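Side-chain contacts in putative cytochrome P450 hydroxylase (Chondromyces apiculatus DSM 436, PDB 6GMF), which probably works as a heme-dependent monooxygenase that oxidises terpenes, using molecular oxygen as the source of the inserted oxygen atom: residues Met75-Ile79 against Val80-Pro84; Glu358-Leu361 against Ala362-Asp366. All coordinates share one frame; numbering follows the deposited sequence.

Contact 1 of 2, residues Met75-Ile79 against Val80-Pro84; sequences MPPSI and VQVDP. With HEM (protoporphyrin IX containing Fe), chain B.
Ser78 and Val80 meet in an ST turn: Ser78 OG takes the N-H of Val80 at 3.3 Å from Val80 N, nearly straight at 172°. Two overlapping i to i+3 backbone bonds carry the chain on, Gln81 N to Ser78 O at 2.8 Å and Val82 N to Ile79 O at 3.1 Å.

This is the compact part. With chi1 at 78°, Val80 wedges CG1 between its own N and carbonyl carbon, which lays that methyl against Ser78 OG at 3.4 Å. The other methyl, CG2, is thereby turned to the heme, 3.7 Å from O2A of one propionate and nearly as close to O2D of the second. Beside it Ile79, buried, brings CD1 to 3.8 Å from HEM O1D.

On the exposed flank the fit is looser. The Val82 and Pro77 side chains cross at about a right angle, with Val82 CG2 4.1 Å from Pro77 CG. The one close approach there is made by Gln81, which reaches back to set OE1 3.3 Å from Pro77 CB and also packs on Trp61 and Leu65.

Around the turn, Ser78 OG also hydrogen-bonds Thr229 OG1 on helix 220-251, and Ile79 packs on His87, Leu90, Arg91 and Val94 of helix 86-94, the C helix of the P450 fold, whose His87 and Arg91 bind the heme. Asp83 ties the end of the segment to Ser57, in strand 56-57, and to Asn58 just beyond it.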
ATOM      1  N   MET A  75       9.186 -10.353  19.228  1.00 39.42           N
ATOM      2  CA  MET A  75       8.991 -10.122  17.806  1.00 40.11           C
ATOM      3  C   MET A  75       9.910  -8.984  17.379  1.00 33.12           C
ATOM      4  O   MET A  75       9.842  -7.896  17.947  1.00 35.76           O
ATOM      5  CB  MET A  75       7.552  -9.698  17.502  1.00 41.97           C
ATOM      6  CG  MET A  75       6.713 -10.733  16.792  1.00 49.77           C
ATOM      7  SD  MET A  75       7.572 -11.723  15.534  1.00 48.87           S
ATOM      8  CE  MET A  75       7.714 -13.224  16.508  1.00 44.21           C
ATOM      9  N   PRO A  76      10.823  -9.205  16.414  1.00 31.76           N
ATOM     10  CA  PRO A  76      11.636  -8.119  15.883  1.00 30.51           C
ATOM     11  C   PRO A  76      10.730  -7.160  15.129  1.00 28.15           C
ATOM     12  O   PRO A  76       9.618  -7.514  14.744  1.00 29.02           O
ATOM     13  CB  PRO A  76      12.643  -8.780  14.943  1.00 31.17           C
ATOM     14  CG  PRO A  76      12.073 -10.153  14.645  1.00 34.35           C
ATOM     15  CD  PRO A  76      11.167 -10.493  15.809  1.00 32.14           C
ATOM     16  N   PRO A  77      11.170  -5.904  14.912  1.00 28.20           N
ATOM     17  CA  PRO A  77      10.359  -4.922  14.201  1.00 27.79           C
ATOM     18  C   PRO A  77      10.201  -5.311  12.726  1.00 23.74           C
ATOM     19  O   PRO A  77      10.946  -6.095  12.224  1.00 23.30           O
ATOM     20  CB  PRO A  77      11.181  -3.626  14.341  1.00 30.28           C
ATOM     21  CG  PRO A  77      12.604  -4.144  14.410  1.00 32.16           C
ATOM     22  CD  PRO A  77      12.501  -5.393  15.265  1.00 29.48           C
ATOM     23  N   SER A  78       9.203  -4.708  12.083  1.00 20.62           N
ATOM     24  CA  SER A  78       9.050  -4.750  10.648  1.00 20.04           C
ATOM     25  C   SER A  78      10.343  -4.253   9.979  1.00 18.67           C
ATOM     26  O   SER A  78      10.934  -3.259  10.430  1.00 22.10           O
ATOM     27  CB  SER A  78       7.875  -3.892  10.292  1.00 20.05           C
ATOM     28  OG  SER A  78       7.730  -3.826   8.875  1.00 19.49           O
ATOM     29  N   ILE A  79      10.707  -4.888   8.875  1.00 19.64           N
ATOM     30  CA  ILE A  79      11.733  -4.423   7.993  1.00 17.98           C
ATOM     31  C   ILE A  79      11.592  -2.915   7.699  1.00 18.02           C
ATOM     32  O   ILE A  79      12.611  -2.255   7.586  1.00 18.63           O
ATOM     33  CB  ILE A  79      11.813  -5.273   6.717  1.00 19.41           C
ATOM     34  CG1 ILE A  79      13.060  -4.966   5.899  1.00 22.05           C
ATOM     35  CG2 ILE A  79      10.547  -5.139   5.907  1.00 20.50           C
ATOM     36  CD1 ILE A  79      13.128  -5.710   4.604  1.00 24.37           C
ATOM     37  N   VAL A  80      10.381  -2.338   7.720  1.00 17.90           N
ATOM     38  CA  VAL A  80      10.212  -0.978   7.318  1.00 17.91           C
ATOM     39  C   VAL A  80      10.693  -0.038   8.424  1.00 17.39           C
ATOM     40  O   VAL A  80      10.859   1.149   8.198  1.00 18.51           O
ATOM     41  CB  VAL A  80       8.752  -0.686   6.919  1.00 20.28           C
ATOM     42  CG1 VAL A  80       7.856  -0.506   8.118  1.00 19.39           C
ATOM     43  CG2 VAL A  80       8.646   0.522   5.997  1.00 19.11           C
ATOM     44  N   GLN A  81      10.898  -0.557   9.628  1.00 18.13           N
ATOM     45  CA  GLN A  81      11.401   0.214  10.744  1.00 20.47           C
ATOM     46  C   GLN A  81      12.925   0.129  10.881  1.00 21.76           C
ATOM     47  O   GLN A  81      13.450   0.819  11.737  1.00 25.01           O
ATOM     48  CB  GLN A  81      10.777  -0.275  12.052  1.00 25.62           C
ATOM     49  CG  GLN A  81       9.282  -0.069  12.109  1.00 32.33           C
ATOM     50  CD  GLN A  81       8.757  -0.130  13.523  1.00 36.81           C
ATOM     51  OE1 GLN A  81       9.053  -1.042  14.286  1.00 50.68           O
ATOM     52  NE2 GLN A  81       7.990   0.871  13.889  1.00 42.39           N
ATOM     53  N   VAL A  82      13.605  -0.637  10.035  1.00 20.13           N
ATOM     54  CA  VAL A  82      14.999  -0.906  10.251  1.00 20.19           C
ATOM     55  C   VAL A  82      15.838   0.016   9.358  1.00 21.63           C
ATOM     56  O   VAL A  82      15.578   0.224   8.167  1.00 19.29           O
ATOM     57  CB  VAL A  82      15.286  -2.395  10.004  1.00 22.61           C
ATOM     58  CG1 VAL A  82      16.751  -2.739  10.216  1.00 22.64           C
ATOM     59  CG2 VAL A  82      14.384  -3.262  10.878  1.00 21.89           C
ATOM     60  N   ASP A  83      16.981   0.438   9.891  1.00 21.24           N
ATOM     61  CA  ASP A  83      17.932   1.263   9.164  1.00 20.24           C
ATOM     62  C   ASP A  83      19.192   0.482   8.798  1.00 20.35           C
ATOM     63  O   ASP A  83      19.486  -0.577   9.375  1.00 20.39           O
ATOM     64  CB  ASP A  83      18.386   2.434  10.022  1.00 21.78           C
ATOM     65  CG  ASP A  83      17.313   3.456  10.321  1.00 22.43           C
ATOM     66  OD1 ASP A  83      16.429   3.687   9.439  1.00 23.75           O
ATOM     67  OD2 ASP A  83      17.305   3.958  11.435  1.00 25.96           O
ATOM     68  N   PRO A  84      19.992   0.983   7.833  1.00 20.75           N
ATOM     69  CA  PRO A  84      21.312   0.397   7.562  1.00 20.41           C
ATOM     70  C   PRO A  84      22.100   0.415   8.877  1.00 21.34           C
ATOM     71  O   PRO A  84      21.896   1.291   9.707  1.00 23.08           O
ATOM     72  CB  PRO A  84      21.880   1.320   6.470  1.00 21.11           C
ATOM     73  CG  PRO A  84      20.623   1.888   5.830  1.00 21.48           C
ATOM     74  CD  PRO A  84      19.727   2.177   7.008  1.00 21.33           C
TER
HETATM   75  CHA HEM B 501       7.426  -0.524   1.427  1.00 15.48           C
HETATM   76  CHB HEM B 501       3.874   1.529  -0.898  1.00 13.76           C
HETATM   77  CHC HEM B 501       1.993  -2.852  -1.730  1.00 14.52           C
HETATM   78  CHD HEM B 501       5.349  -4.871   0.936  1.00 13.83           C
HETATM   79  C1A HEM B 501       6.631   0.419   0.821  1.00 14.07           C
HETATM   80  C2A HEM B 501       7.005   1.791   0.765  1.00 14.37           C
HETATM   81  C3A HEM B 501       5.968   2.384   0.120  1.00 13.48           C
HETATM   82  C4A HEM B 501       5.038   1.369  -0.221  1.00 13.73           C
HETATM   83  CMA HEM B 501       5.745   3.849  -0.167  1.00 13.69           C
HETATM   84  CAA HEM B 501       8.233   2.474   1.301  1.00 15.92           C
HETATM   85  CBA HEM B 501       8.158   2.778   2.822  1.00 14.10           C
HETATM   86  CGA HEM B 501       9.332   3.591   3.326  1.00 16.38           C
HETATM   87  O1A HEM B 501      10.177   4.056   2.520  1.00 16.63           O
HETATM   88  O2A HEM B 501       9.298   3.843   4.576  1.00 16.83           O
HETATM   89  C1B HEM B 501       3.006   0.517  -1.336  1.00 14.18           C
HETATM   90  C2B HEM B 501       1.838   0.710  -2.155  1.00 13.53           C
HETATM   91  C3B HEM B 501       1.280  -0.506  -2.395  1.00 14.26           C
HETATM   92  C4B HEM B 501       2.150  -1.476  -1.724  1.00 13.77           C
HETATM   93  CMB HEM B 501       1.397   2.051  -2.584  1.00 14.09           C
HETATM   94  CAB HEM B 501       0.087  -0.911  -3.234  1.00 15.10           C
HETATM   95  CBB HEM B 501      -0.336  -0.118  -4.164  1.00 18.55           C
HETATM   96  C1C HEM B 501       2.736  -3.817  -1.147  1.00 13.37           C
HETATM   97  C2C HEM B 501       2.438  -5.221  -1.198  1.00 14.40           C
HETATM   98  C3C HEM B 501       3.438  -5.771  -0.412  1.00 14.83           C
HETATM   99  C4C HEM B 501       4.249  -4.741   0.115  1.00 14.45           C
HETATM  100  CMC HEM B 501       1.418  -5.891  -2.073  1.00 15.99           C
HETATM  101  CAC HEM B 501       3.713  -7.174  -0.103  1.00 15.77           C
HETATM  102  CBC HEM B 501       2.897  -8.174  -0.338  1.00 21.61           C
HETATM  103  C1D HEM B 501       6.160  -3.830   1.303  1.00 15.43           C
HETATM  104  C2D HEM B 501       7.342  -4.020   2.195  1.00 15.60           C
HETATM  105  C3D HEM B 501       7.929  -2.811   2.316  1.00 15.79           C
HETATM  106  C4D HEM B 501       7.118  -1.888   1.516  1.00 14.91           C
HETATM  107  CMD HEM B 501       7.718  -5.381   2.757  1.00 15.91           C
HETATM  108  CAD HEM B 501       9.158  -2.493   3.122  1.00 15.97           C
HETATM  109  CBD HEM B 501      10.483  -2.492   2.344  1.00 16.79           C
HETATM  110  CGD HEM B 501      11.665  -2.056   3.185  1.00 18.57           C
HETATM  111  O1D HEM B 501      12.790  -2.376   2.765  1.00 19.76           O
HETATM  112  O2D HEM B 501      11.489  -1.379   4.231  1.00 17.09           O
HETATM  113  NA  HEM B 501       5.418   0.164   0.200  1.00 15.49           N
HETATM  114  NB  HEM B 501       3.129  -0.790  -1.138  1.00 13.73           N
HETATM  115  NC  HEM B 501       3.802  -3.526  -0.317  1.00 15.30           N
HETATM  116  ND  HEM B 501       6.044  -2.494   0.987  1.00 14.46           N
HETATM  117 FE   HEM B 501       4.689  -1.668  -0.140  1.00 15.67          FE
HETATM  118  O   HOH W   1       3.538  -1.276   1.745  1.00 21.01           O

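Contact 2 of 2, residues Glu358-Leu361 against Ala362-Asp366; sequences EVLL and ARLGD
The last turn of helix 346-363, the L helix of the P450 fold, which follows the heme-ligating Cys343, gives way here to non-helical chain from Leu364. Three i to i+4 backbone bonds finish it: Ala362 N to Glu358 O at 3.0 Å, Arg363 N to Val359 O at 3.0 Å, and Leu364 N to Leu360 O at 2.8 Å. The last of these is made although Leu364 has already left helical angles, with psi at 139°.

Ala362 CB, Arg363 CB and Leu364 CB each lie close to the carbonyl oxygen four residues back, but only the Val359-Arg363 and Leu360-Leu364 pairs also meet through their side chains. Ala362 CB sits 3.2 Å from Glu358 O on the exposed side. On another face Val359 and Arg363 run side by side, pointing the same way, with Val359 CG1 4.0 Å from Arg363 CD. Val359 itself packs on Ala114, His115 and Val118 of helix 107-119. Beyond the stem a bend at chi3 (65°) swings the buried guanidinium to its partners: NH2 makes a salt bridge with Asp119, NH1 bonds His115 O and NE bonds Ala395 O, so all three nitrogens are used and the group's rotation is fixed. Glu358 forms its own salt bridge with Arg111 of helix 107-119, and Gln260 of helix 253-261 bonds the carbonyls of both Leu361 and Gly365 through NE2.

The leucine pair is the greasy part. Leu364 CB presses on Leu360 O at 3.1 Å, and further out the two side chains lie side by side, pointing the same way, Leu360 CD2 meeting Leu364 CD2 at 3.8 Å.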
ATOM      1  N   GLU A 358      -8.255  -5.777 -15.479  1.00 22.86           N
ATOM      2  CA  GLU A 358      -8.470  -6.454 -16.795  1.00 24.45           C
ATOM      3  C   GLU A 358      -9.773  -7.265 -16.756  1.00 27.51           C
ATOM      4  O   GLU A 358     -10.587  -7.232 -17.691  1.00 25.04           O
ATOM      5  CB  GLU A 358      -7.337  -7.410 -17.165  1.00 25.09           C
ATOM      6  CG  GLU A 358      -6.146  -6.764 -17.816  1.00 26.67           C
ATOM      7  CD  GLU A 358      -4.966  -7.718 -17.967  1.00 29.69           C
ATOM      8  OE1 GLU A 358      -4.941  -8.790 -17.283  1.00 30.08           O
ATOM      9  OE2 GLU A 358      -4.057  -7.407 -18.742  1.00 30.64           O
ATOM     10  N   VAL A 359      -9.995  -7.980 -15.655  1.00 23.82           N
ATOM     11  CA  VAL A 359     -11.166  -8.830 -15.545  1.00 23.55           C
ATOM     12  C   VAL A 359     -12.416  -7.962 -15.357  1.00 23.32           C
ATOM     13  O   VAL A 359     -13.467  -8.205 -15.975  1.00 25.52           O
ATOM     14  CB  VAL A 359     -10.948  -9.867 -14.435  1.00 22.74           C
ATOM     15  CG1 VAL A 359     -12.199 -10.693 -14.161  1.00 24.80           C
ATOM     16  CG2 VAL A 359      -9.772 -10.767 -14.790  1.00 24.61           C
ATOM     17  N   LEU A 360     -12.361  -6.988 -14.448  1.00 24.02           N
ATOM     18  CA  LEU A 360     -13.542  -6.130 -14.244  1.00 24.75           C
ATOM     19  C   LEU A 360     -13.946  -5.438 -15.552  1.00 27.81           C
ATOM     20  O   LEU A 360     -15.150  -5.391 -15.912  1.00 27.03           O
ATOM     21  CB  LEU A 360     -13.217  -5.065 -13.202  1.00 27.05           C
ATOM     22  CG  LEU A 360     -13.248  -5.522 -11.752  1.00 26.87           C
ATOM     23  CD1 LEU A 360     -12.516  -4.506 -10.886  1.00 25.38           C
ATOM     24  CD2 LEU A 360     -14.680  -5.715 -11.275  1.00 27.45           C
ATOM     25  N   LEU A 361     -12.952  -4.860 -16.223  1.00 26.16           N
ATOM     26  CA  LEU A 361     -13.207  -4.038 -17.395  1.00 29.63           C
ATOM     27  C   LEU A 361     -13.760  -4.920 -18.506  1.00 30.43           C
ATOM     28  O   LEU A 361     -14.605  -4.445 -19.269  1.00 35.31           O
ATOM     29  CB  LEU A 361     -11.922  -3.341 -17.852  1.00 29.41           C
ATOM     30  CG  LEU A 361     -11.441  -2.184 -16.981  1.00 32.98           C
ATOM     31  CD1 LEU A 361     -10.305  -1.414 -17.640  1.00 32.55           C
ATOM     32  CD2 LEU A 361     -12.569  -1.257 -16.613  1.00 35.90           C
ATOM     33  N   ALA A 362     -13.239  -6.154 -18.634  1.00 29.00           N
ATOM     34  CA  ALA A 362     -13.669  -7.068 -19.719  1.00 27.90           C
ATOM     35  C   ALA A 362     -15.089  -7.575 -19.454  1.00 30.67           C
ATOM     36  O   ALA A 362     -15.908  -7.645 -20.347  1.00 32.48           O
ATOM     37  CB  ALA A 362     -12.718  -8.216 -19.840  1.00 26.48           C
ATOM     38  N   ARG A 363     -15.389  -7.945 -18.207  1.00 28.40           N
ATOM     39  CA  ARG A 363     -16.638  -8.626 -17.913  1.00 30.29           C
ATOM     40  C   ARG A 363     -17.783  -7.685 -17.545  1.00 27.19           C
ATOM     41  O   ARG A 363     -18.922  -8.076 -17.656  1.00 30.51           O
ATOM     42  CB  ARG A 363     -16.382  -9.661 -16.826  1.00 30.67           C
ATOM     43  CG  ARG A 363     -15.542 -10.808 -17.350  1.00 28.77           C
ATOM     44  CD  ARG A 363     -15.338 -11.868 -16.306  1.00 27.95           C
ATOM     45  NE  ARG A 363     -16.579 -12.523 -15.927  1.00 29.95           N
ATOM     46  CZ  ARG A 363     -16.701 -13.312 -14.868  1.00 30.91           C
ATOM     47  NH1 ARG A 363     -15.627 -13.655 -14.172  1.00 28.70           N
ATOM     48  NH2 ARG A 363     -17.896 -13.757 -14.523  1.00 33.55           N
ATOM     49  N   LEU A 364     -17.505  -6.477 -17.057  1.00 30.18           N
ATOM     50  CA  LEU A 364     -18.581  -5.575 -16.669  1.00 31.77           C
ATOM     51  C   LEU A 364     -18.872  -4.649 -17.851  1.00 38.11           C
ATOM     52  O   LEU A 364     -17.935  -4.176 -18.486  1.00 40.53           O
ATOM     53  CB  LEU A 364     -18.177  -4.746 -15.447  1.00 31.58           C
ATOM     54  CG  LEU A 364     -18.451  -5.340 -14.064  1.00 33.14           C
ATOM     55  CD1 LEU A 364     -17.974  -6.768 -13.938  1.00 39.75           C
ATOM     56  CD2 LEU A 364     -17.823  -4.482 -12.977  1.00 31.94           C
ATOM     57  N   GLY A 365     -20.160  -4.381 -18.103  1.00 34.63           N
ATOM     58  CA  GLY A 365     -20.593  -3.396 -19.098  1.00 35.97           C
ATOM     59  C   GLY A 365     -20.290  -2.004 -18.601  1.00 34.99           C
ATOM     60  O   GLY A 365     -19.235  -1.790 -18.014  1.00 40.55           O
ATOM     61  N   ASP A 366     -21.180  -1.052 -18.871  1.00 33.28           N
ATOM     62  CA  ASP A 366     -21.087   0.289 -18.342  1.00 33.25           C
ATOM     63  C   ASP A 366     -20.983   0.233 -16.817  1.00 34.26           C
ATOM     64  O   ASP A 366     -21.810  -0.420 -16.154  1.00 36.23           O
ATOM     65  CB  ASP A 366     -22.300   1.133 -18.718  1.00 37.03           C
ATOM     66  CG  ASP A 366     -22.408   1.477 -20.192  1.00 44.02           C
ATOM     67  OD1 ASP A 366     -21.487   1.091 -20.970  1.00 44.83           O
ATOM     68  OD2 ASP A 366     -23.421   2.120 -20.553  1.00 47.00           O
TER

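Overall arrangement
Following the chain from the N terminus, contact 1 comes first: it closes a short turn in the loop between strand 56-57 and helix 86-94, right beside the heme propionates. The chain then passes through helix 220-251 and the Cys343 region before contact 2 ends helix 346-363 near the C terminus. The two are in series, neither nested nor crossed, and both are local, each joining consecutive segments. They sit on opposite sides of the chain's centre. The centres of contact 1 and contact 2 are about 40 Å apart, and their nearest atoms about 28 Å. Contact 1 packs beside the heme propionates and joins helices 86-94 and 220-251 with strand 56-57; contact 2 ties helices 107-119 and 253-261 to the C-terminal tail.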